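Local coordinates for homoserine kinase (Listeria monocytogenes, PDB 3HUL) that probably phosphorylates the side-chain hydroxyl of L-homoserine with ATP, as a GHMP-family kinase of threonine biosynthesis, at the interface of chains A and B. Coordinates in Å, arbitrary orientation; residue numbers count along the deposited sequence, not the author numbering. Chains: chain A/B, Homoserine kinase.

Three patches of one two-fold interface, perhaps that of the biological dimer, lie along helix 181-199 of chain B. Contact 1 uses its first two turns, contact 2 its middle with helix 203-210 and the loop beyond, and contact 3 its last turns. The centres of their C-alpha atoms are about 14 Å apart for contacts 1 and 2, 10 Å for contacts 2 and 3, and 18 Å for contacts 1 and 3. Strands 135-141 and 144-150 of chain A serve contacts 2 and 3. Each patch recurs with the chains exchanged, so each helix packs on the other chain, and in contact 3 the two helices touch.

Contact 1: the interface of chains A and B. Residues chain A 18-19, 176, 179, 215; chain B 181, 185.
The phenyl ring of B:Phe181 enters an apolar pocket of chain A, presenting its CE1-CZ edge to one face of A:Phe18, toward CE2. The ring planes stand 79° apart, with A:Phe18 CE2 3.6 Å from B:Phe181 CE1. CG of B:Phe181 is anti to the backbone N (chi1 -176°), which carries the ring away from the start of helix 181-199 and in between A:Phe18 and A:Leu179. A flat ring suits this pocket: the backbone C of A:Trp215 lies in plane at its edge, 3.6 Å from CE2, and the carbonyl O of A:Pro176 rests 3.3 Å from CB of B:Phe181, without a hydrogen bond. A:Leu179 lies alongside, pointing the same way, its CD1 3.9 Å from B:Phe181 CD2. One turn further along the helix, B:Val185 puts CG2 3.6 Å from A:Phe18 CD2, and the rim of one A:Trp215 indole face packs against this methyl, 4.0 Å above the plane. CB of A:Asp19 touches the other methyl, CG1. At the polar rim a water bridges the two backbones, 2.6 Å from A:Phe18 O and 3.0 Å from B:Val185 O. The patch would anchor the first two turns of the partner's helix by aromatic packing, and so steady the pairing of the two chains.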
loop_
_atom_site.group_PDB
_atom_site.type_symbol
_atom_site.label_atom_id
_atom_site.label_comp_id
_atom_site.label_asym_id
_atom_site.label_seq_id
_atom_site.Cartn_x
_atom_site.Cartn_y
_atom_site.Cartn_z
ATOM N N PHE A 18 3.781 -21.186 -4.888
ATOM C CA PHE A 18 4.618 -22.329 -4.548
ATOM C C PHE A 18 6.038 -21.936 -4.175
ATOM O O PHE A 18 6.709 -21.211 -4.924
ATOM C CB PHE A 18 4.603 -23.367 -5.679
ATOM C CG PHE A 18 5.160 -24.703 -5.263
ATOM C CD1 PHE A 18 4.365 -25.617 -4.551
ATOM C CD2 PHE A 18 6.481 -25.035 -5.544
ATOM C CE1 PHE A 18 4.884 -26.863 -4.148
ATOM C CE2 PHE A 18 7.011 -26.268 -5.137
ATOM C CZ PHE A 18 6.211 -27.187 -4.448
ATOM N N ASP A 19 6.495 -22.400 -3.008
ATOM C CA ASP A 19 7.813 -22.014 -2.485
ATOM C C ASP A 19 8.010 -20.473 -2.417
ATOM O O ASP A 19 9.147 -19.959 -2.505
ATOM C CB ASP A 19 8.957 -22.673 -3.279
ATOM C CG ASP A 19 9.174 -24.147 -2.917
ATOM O OD1 ASP A 19 8.469 -24.697 -2.029
ATOM O OD2 ASP A 19 10.078 -24.763 -3.530
ATOM N N PRO A 176 6.631 -33.802 -9.939
ATOM C CA PRO A 176 6.583 -33.371 -11.337
ATOM C C PRO A 176 7.925 -32.796 -11.787
ATOM O O PRO A 176 8.440 -31.876 -11.160
ATOM C CB PRO A 176 5.482 -32.295 -11.347
ATOM C CG PRO A 176 4.879 -32.289 -9.922
ATOM C CD PRO A 176 5.369 -33.531 -9.236
ATOM N N LEU A 179 7.369 -28.831 -16.717
ATOM C CA LEU A 179 6.051 -28.288 -17.031
ATOM C C LEU A 179 6.052 -27.627 -18.398
ATOM O O LEU A 179 7.037 -26.978 -18.768
ATOM C CB LEU A 179 5.650 -27.222 -16.009
ATOM C CG LEU A 179 5.423 -27.579 -14.543
ATOM C CD1 LEU A 179 5.530 -26.301 -13.716
ATOM C CD2 LEU A 179 4.072 -28.270 -14.344
ATOM N N TRP A 215 0.571 -26.329 -10.067
ATOM C CA TRP A 215 2.023 -26.551 -10.001
ATOM C C TRP A 215 2.546 -28.006 -10.085
ATOM O O TRP A 215 1.789 -28.971 -9.974
ATOM C CB TRP A 215 2.614 -25.838 -8.782
ATOM C CG TRP A 215 2.751 -24.358 -8.974
ATOM C CD1 TRP A 215 2.059 -23.382 -8.326
ATOM C CD2 TRP A 215 3.629 -23.685 -9.886
ATOM N NE1 TRP A 215 2.458 -22.148 -8.756
ATOM C CE2 TRP A 215 3.419 -22.300 -9.718
ATOM C CE3 TRP A 215 4.572 -24.118 -10.834
ATOM C CZ2 TRP A 215 4.108 -21.345 -10.453
ATOM C CZ3 TRP A 215 5.263 -23.160 -11.568
ATOM C CH2 TRP A 215 5.024 -21.790 -11.373
ATOM N N PHE B 181 10.619 -28.036 -13.611
ATOM C CA PHE B 181 9.759 -27.592 -12.529
ATOM C C PHE B 181 10.395 -26.493 -11.670
ATOM O O PHE B 181 9.744 -25.496 -11.366
ATOM C CB PHE B 181 9.369 -28.781 -11.648
ATOM C CG PHE B 181 8.406 -28.427 -10.554
ATOM C CD1 PHE B 181 8.866 -28.125 -9.276
ATOM C CD2 PHE B 181 7.035 -28.380 -10.804
ATOM C CE1 PHE B 181 7.970 -27.791 -8.253
ATOM C CE2 PHE B 181 6.136 -28.049 -9.797
ATOM C CZ PHE B 181 6.601 -27.751 -8.516
ATOM N N VAL B 185 9.141 -22.492 -11.059
ATOM C CA VAL B 185 8.825 -22.036 -9.710
ATOM C C VAL B 185 9.591 -20.781 -9.375
ATOM O O VAL B 185 9.029 -19.847 -8.812
ATOM C CB VAL B 185 9.140 -23.144 -8.656
ATOM C CG1 VAL B 185 9.269 -22.574 -7.241
ATOM C CG2 VAL B 185 8.063 -24.213 -8.700
HETATM O O HOH W 1 6.576 -19.744 -7.087
#

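Contact 2: the interface of chains A and B. Residues chain A 141, 144, 146; chain B 186, 189-190, 209, 212.
Adjoining strands 135-141 and 144-150 of chain A present A:Leu141, A:Glu144 and A:Phe146 to helix 181-199 of chain B and to the end of its helix 203-210, with B:Arg212 just beyond. A:Leu141 CD2 lies 3.6 Å from B:Ile190 CG1, the two chains crossing at a slant; such branched aliphatic chains interlock between strand and helix. Its other methyl, CD1, sits 3.5 Å above the guanidinium plane of B:Arg212, toward the rim, so that the flat cation lies against a hydrocarbon cover. The extended B:Gln186 passes the same leucine, with CG 4.0 Å from A:Leu141 CD2. Behind it, B:Ser189 OG bonds back to the carbonyl O of B:Gln186, which ties its hydroxyl to its own helix. B:Met209 turns its unbranched, pliable end toward A:Phe146 and sets CE over the middle of one ring face, 3.5 Å from the centroid. B:Arg212 meets this ring steeply. The long arginine reaches across to A:Glu144, whose chain bends at chi2 (131°) and brings the carboxylate round to form a salt bridge. In that bond B:Arg212 NH2 donates almost within the guanidinium plane to the syn side of A:Glu144 OE2, but 24° out of the carboxylate plane, at 2.6 Å and 160° at the hydrogen.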
loop_
_atom_site.group_PDB
_atom_site.type_symbol
_atom_site.label_atom_id
_atom_site.label_comp_id
_atom_site.label_asym_id
_atom_site.label_seq_id
_atom_site.Cartn_x
_atom_site.Cartn_y
_atom_site.Cartn_z
ATOM N N LEU A 141 16.611 -18.042 -4.739
ATOM C CA LEU A 141 17.172 -18.062 -6.094
ATOM C C LEU A 141 18.627 -18.397 -5.941
ATOM O O LEU A 141 19.436 -17.543 -5.506
ATOM C CB LEU A 141 17.072 -16.690 -6.765
ATOM C CG LEU A 141 15.729 -15.961 -6.718
ATOM C CD1 LEU A 141 15.860 -14.564 -7.345
ATOM C CD2 LEU A 141 14.654 -16.777 -7.405
ATOM N N GLU A 144 20.657 -16.557 -3.068
ATOM C CA GLU A 144 20.129 -15.623 -2.085
ATOM C C GLU A 144 18.636 -15.745 -1.863
ATOM O O GLU A 144 17.963 -16.551 -2.507
ATOM C CB GLU A 144 20.422 -14.202 -2.540
ATOM C CG GLU A 144 21.754 -13.997 -3.173
ATOM C CD GLU A 144 21.616 -13.260 -4.467
ATOM O OE1 GLU A 144 21.798 -12.013 -4.463
ATOM O OE2 GLU A 144 21.286 -13.933 -5.478
ATOM N N PHE A 146 15.090 -13.241 -1.478
ATOM C CA PHE A 146 14.419 -11.962 -1.592
ATOM C C PHE A 146 13.029 -12.167 -1.047
ATOM O O PHE A 146 12.414 -13.217 -1.259
ATOM C CB PHE A 146 14.398 -11.506 -3.045
ATOM C CG PHE A 146 15.760 -11.377 -3.637
ATOM C CD1 PHE A 146 16.489 -10.212 -3.474
ATOM C CD2 PHE A 146 16.335 -12.445 -4.323
ATOM C CE1 PHE A 146 17.782 -10.102 -4.029
ATOM C CE2 PHE A 146 17.614 -12.349 -4.861
ATOM C CZ PHE A 146 18.339 -11.176 -4.708
ATOM N N GLN B 186 10.869 -20.762 -9.743
ATOM C CA GLN B 186 11.733 -19.661 -9.400
ATOM C C GLN B 186 11.335 -18.417 -10.160
ATOM O O GLN B 186 11.413 -17.312 -9.612
ATOM C CB GLN B 186 13.198 -19.999 -9.670
ATOM C CG GLN B 186 13.938 -20.524 -8.456
ATOM C CD GLN B 186 15.432 -20.746 -8.715
ATOM O OE1 GLN B 186 16.138 -21.312 -7.869
ATOM N NE2 GLN B 186 15.919 -20.297 -9.872
ATOM N N SER B 189 8.168 -16.972 -8.612
ATOM C CA SER B 189 8.411 -16.317 -7.330
ATOM C C SER B 189 9.170 -14.998 -7.452
ATOM O O SER B 189 9.016 -14.129 -6.622
ATOM C CB SER B 189 9.075 -17.262 -6.335
ATOM O OG SER B 189 10.382 -17.518 -6.736
ATOM N N ILE B 190 9.976 -14.846 -8.482
ATOM C CA ILE B 190 10.610 -13.556 -8.801
ATOM C C ILE B 190 9.580 -12.517 -9.221
ATOM O O ILE B 190 9.653 -11.366 -8.796
ATOM C CB ILE B 190 11.632 -13.724 -9.987
ATOM C CG1 ILE B 190 12.849 -14.521 -9.521
ATOM C CG2 ILE B 190 12.102 -12.363 -10.523
ATOM C CD1 ILE B 190 13.772 -15.003 -10.680
ATOM N N MET B 209 14.347 -7.319 -9.086
ATOM C CA MET B 209 13.585 -8.494 -9.545
ATOM C C MET B 209 13.272 -8.420 -11.028
ATOM O O MET B 209 13.336 -9.424 -11.727
ATOM C CB MET B 209 12.295 -8.713 -8.721
ATOM C CG MET B 209 12.520 -9.123 -7.251
ATOM S SD MET B 209 13.436 -10.679 -6.960
ATOM C CE MET B 209 15.050 -9.963 -6.681
ATOM N N ARG B 212 15.828 -9.810 -13.368
ATOM C CA ARG B 212 16.044 -11.257 -13.282
ATOM C C ARG B 212 14.961 -12.048 -14.021
ATOM O O ARG B 212 14.313 -12.912 -13.423
ATOM C CB ARG B 212 16.079 -11.690 -11.823
ATOM C CG ARG B 212 17.336 -11.336 -11.091
ATOM C CD ARG B 212 17.763 -12.524 -10.273
ATOM N NE ARG B 212 18.567 -12.162 -9.107
ATOM C CZ ARG B 212 19.234 -13.039 -8.359
ATOM N NH1 ARG B 212 19.205 -14.333 -8.670
ATOM N NH2 ARG B 212 19.938 -12.622 -7.307
#

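Contact 3: the interface of chains A and B. Residues chain A 137-138, 148, 150, 195; chain B 192-193, 195-197.
B:Ala196 lies at the meeting point of A:Val137, A:Val148 and A:His150. Its methyl CB is 3.7 Å from A:Val148 CB and also touches A:Val137 CB; a side chain this small lets the helix come close to strands 135-141 and 144-150. The backbone of the same alanine supplies the polar link: A:His150 NE2 donates to B:Ala196 O at 2.7 Å, with 163° at the hydrogen. The acceptor lies nearly in the imidazole plane, whereas the N-H reaches the oxygen tilted 22° from the carbonyl plane. Histidine suits this place because its ring can both donate an N-H and pack its CD2 against the alanine methyl. Next to it, A:Val137 CG1, anti to the backbone N (chi1 175°), meets B:Asn192 CB at 3.6 Å. B:Val193 packs CG2 on the A:Gly138 backbone, 3.4 Å from its C, from the side opposite to where a side chain would project. A:Ile195 crosses B:Asn192 at about a right angle, its CD1 methyl running along CB and the amide group. Further out, A:Ile195 CG2 meets B:Ile195 CG2 at 4.1 Å, as expected of helices paired around a two-fold axis. Strand 144-150 positions A:Val148 and A:His150 side by side over B:Ala196, and A:Val148 CG2 also packs against B:Ala197. The patch seats the last turns of the partner's helix on the strands, which would help to hold the pair together.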
loop_
_atom_site.group_PDB
_atom_site.type_symbol
_atom_site.label_atom_id
_atom_site.label_comp_id
_atom_site.label_asym_id
_atom_site.label_seq_id
_atom_site.Cartn_x
_atom_site.Cartn_y
_atom_site.Cartn_z
ATOM N N VAL A 137 5.963 -12.670 0.911
ATOM C CA VAL A 137 6.150 -13.120 -0.464
ATOM C C VAL A 137 7.656 -13.235 -0.682
ATOM O O VAL A 137 8.402 -12.263 -0.492
ATOM C CB VAL A 137 5.537 -12.137 -1.492
ATOM C CG1 VAL A 137 5.861 -12.556 -2.952
ATOM C CG2 VAL A 137 4.059 -11.982 -1.277
ATOM N N GLY A 138 8.100 -14.415 -1.096
ATOM C CA GLY A 138 9.519 -14.730 -1.114
ATOM C C GLY A 138 9.985 -15.387 -2.381
ATOM O O GLY A 138 9.193 -15.928 -3.166
ATOM N N VAL A 148 9.337 -9.870 0.592
ATOM C CA VAL A 148 8.621 -8.673 0.992
ATOM C C VAL A 148 7.594 -9.112 2.010
ATOM O O VAL A 148 6.865 -10.083 1.770
ATOM C CB VAL A 148 7.895 -7.978 -0.207
ATOM C CG1 VAL A 148 7.246 -6.682 0.257
ATOM C CG2 VAL A 148 8.864 -7.669 -1.345
ATOM N N HIS A 150 4.144 -8.127 3.866
ATOM C CA HIS A 150 2.955 -7.325 3.752
ATOM C C HIS A 150 2.009 -7.697 4.907
ATOM O O HIS A 150 2.205 -8.725 5.581
ATOM C CB HIS A 150 2.274 -7.579 2.392
ATOM C CG HIS A 150 2.810 -6.734 1.278
ATOM N ND1 HIS A 150 2.573 -5.375 1.192
ATOM C CD2 HIS A 150 3.569 -7.051 0.200
ATOM C CE1 HIS A 150 3.154 -4.898 0.101
ATOM N NE2 HIS A 150 3.772 -5.890 -0.516
ATOM N N ILE A 195 -1.700 -12.008 -5.277
ATOM C CA ILE A 195 -0.959 -10.999 -4.516
ATOM C C ILE A 195 -1.528 -9.581 -4.757
ATOM O O ILE A 195 -1.813 -8.844 -3.825
ATOM C CB ILE A 195 0.566 -11.030 -4.854
ATOM C CG1 ILE A 195 1.218 -12.332 -4.370
ATOM C CG2 ILE A 195 1.268 -9.838 -4.282
ATOM C CD1 ILE A 195 2.495 -12.714 -5.163
ATOM N N ASN B 192 6.474 -12.694 -8.368
ATOM C CA ASN B 192 5.726 -12.516 -7.111
ATOM C C ASN B 192 6.362 -11.433 -6.257
ATOM O O ASN B 192 5.681 -10.529 -5.778
ATOM C CB ASN B 192 5.713 -13.814 -6.296
ATOM C CG ASN B 192 4.813 -14.910 -6.883
ATOM O OD1 ASN B 192 4.788 -16.031 -6.372
ATOM N ND2 ASN B 192 4.086 -14.601 -7.910
ATOM N N VAL B 193 7.674 -11.558 -6.030
ATOM C CA VAL B 193 8.409 -10.614 -5.198
ATOM C C VAL B 193 8.438 -9.219 -5.868
ATOM O O VAL B 193 8.243 -8.212 -5.184
ATOM C CB VAL B 193 9.854 -11.128 -4.906
ATOM C CG1 VAL B 193 10.729 -10.039 -4.234
ATOM C CG2 VAL B 193 9.802 -12.380 -4.039
ATOM N N ILE B 195 6.183 -7.930 -7.764
ATOM C CA ILE B 195 4.886 -7.325 -7.570
ATOM C C ILE B 195 4.718 -6.858 -6.134
ATOM O O ILE B 195 4.281 -5.751 -5.906
ATOM C CB ILE B 195 3.796 -8.275 -8.028
ATOM C CG1 ILE B 195 3.885 -8.399 -9.559
ATOM C CG2 ILE B 195 2.423 -7.796 -7.595
ATOM C CD1 ILE B 195 3.168 -9.603 -10.117
ATOM N N ALA B 196 5.110 -7.684 -5.165
ATOM C CA ALA B 196 4.953 -7.306 -3.766
ATOM C C ALA B 196 5.776 -6.063 -3.468
ATOM O O ALA B 196 5.382 -5.223 -2.615
ATOM C CB ALA B 196 5.357 -8.454 -2.845
ATOM N N ALA B 197 6.922 -5.962 -4.151
ATOM C CA ALA B 197 7.880 -4.884 -3.902
ATOM C C ALA B 197 7.334 -3.587 -4.444
ATOM O O ALA B 197 7.354 -2.564 -3.741
ATOM C CB ALA B 197 9.323 -5.236 -4.533
#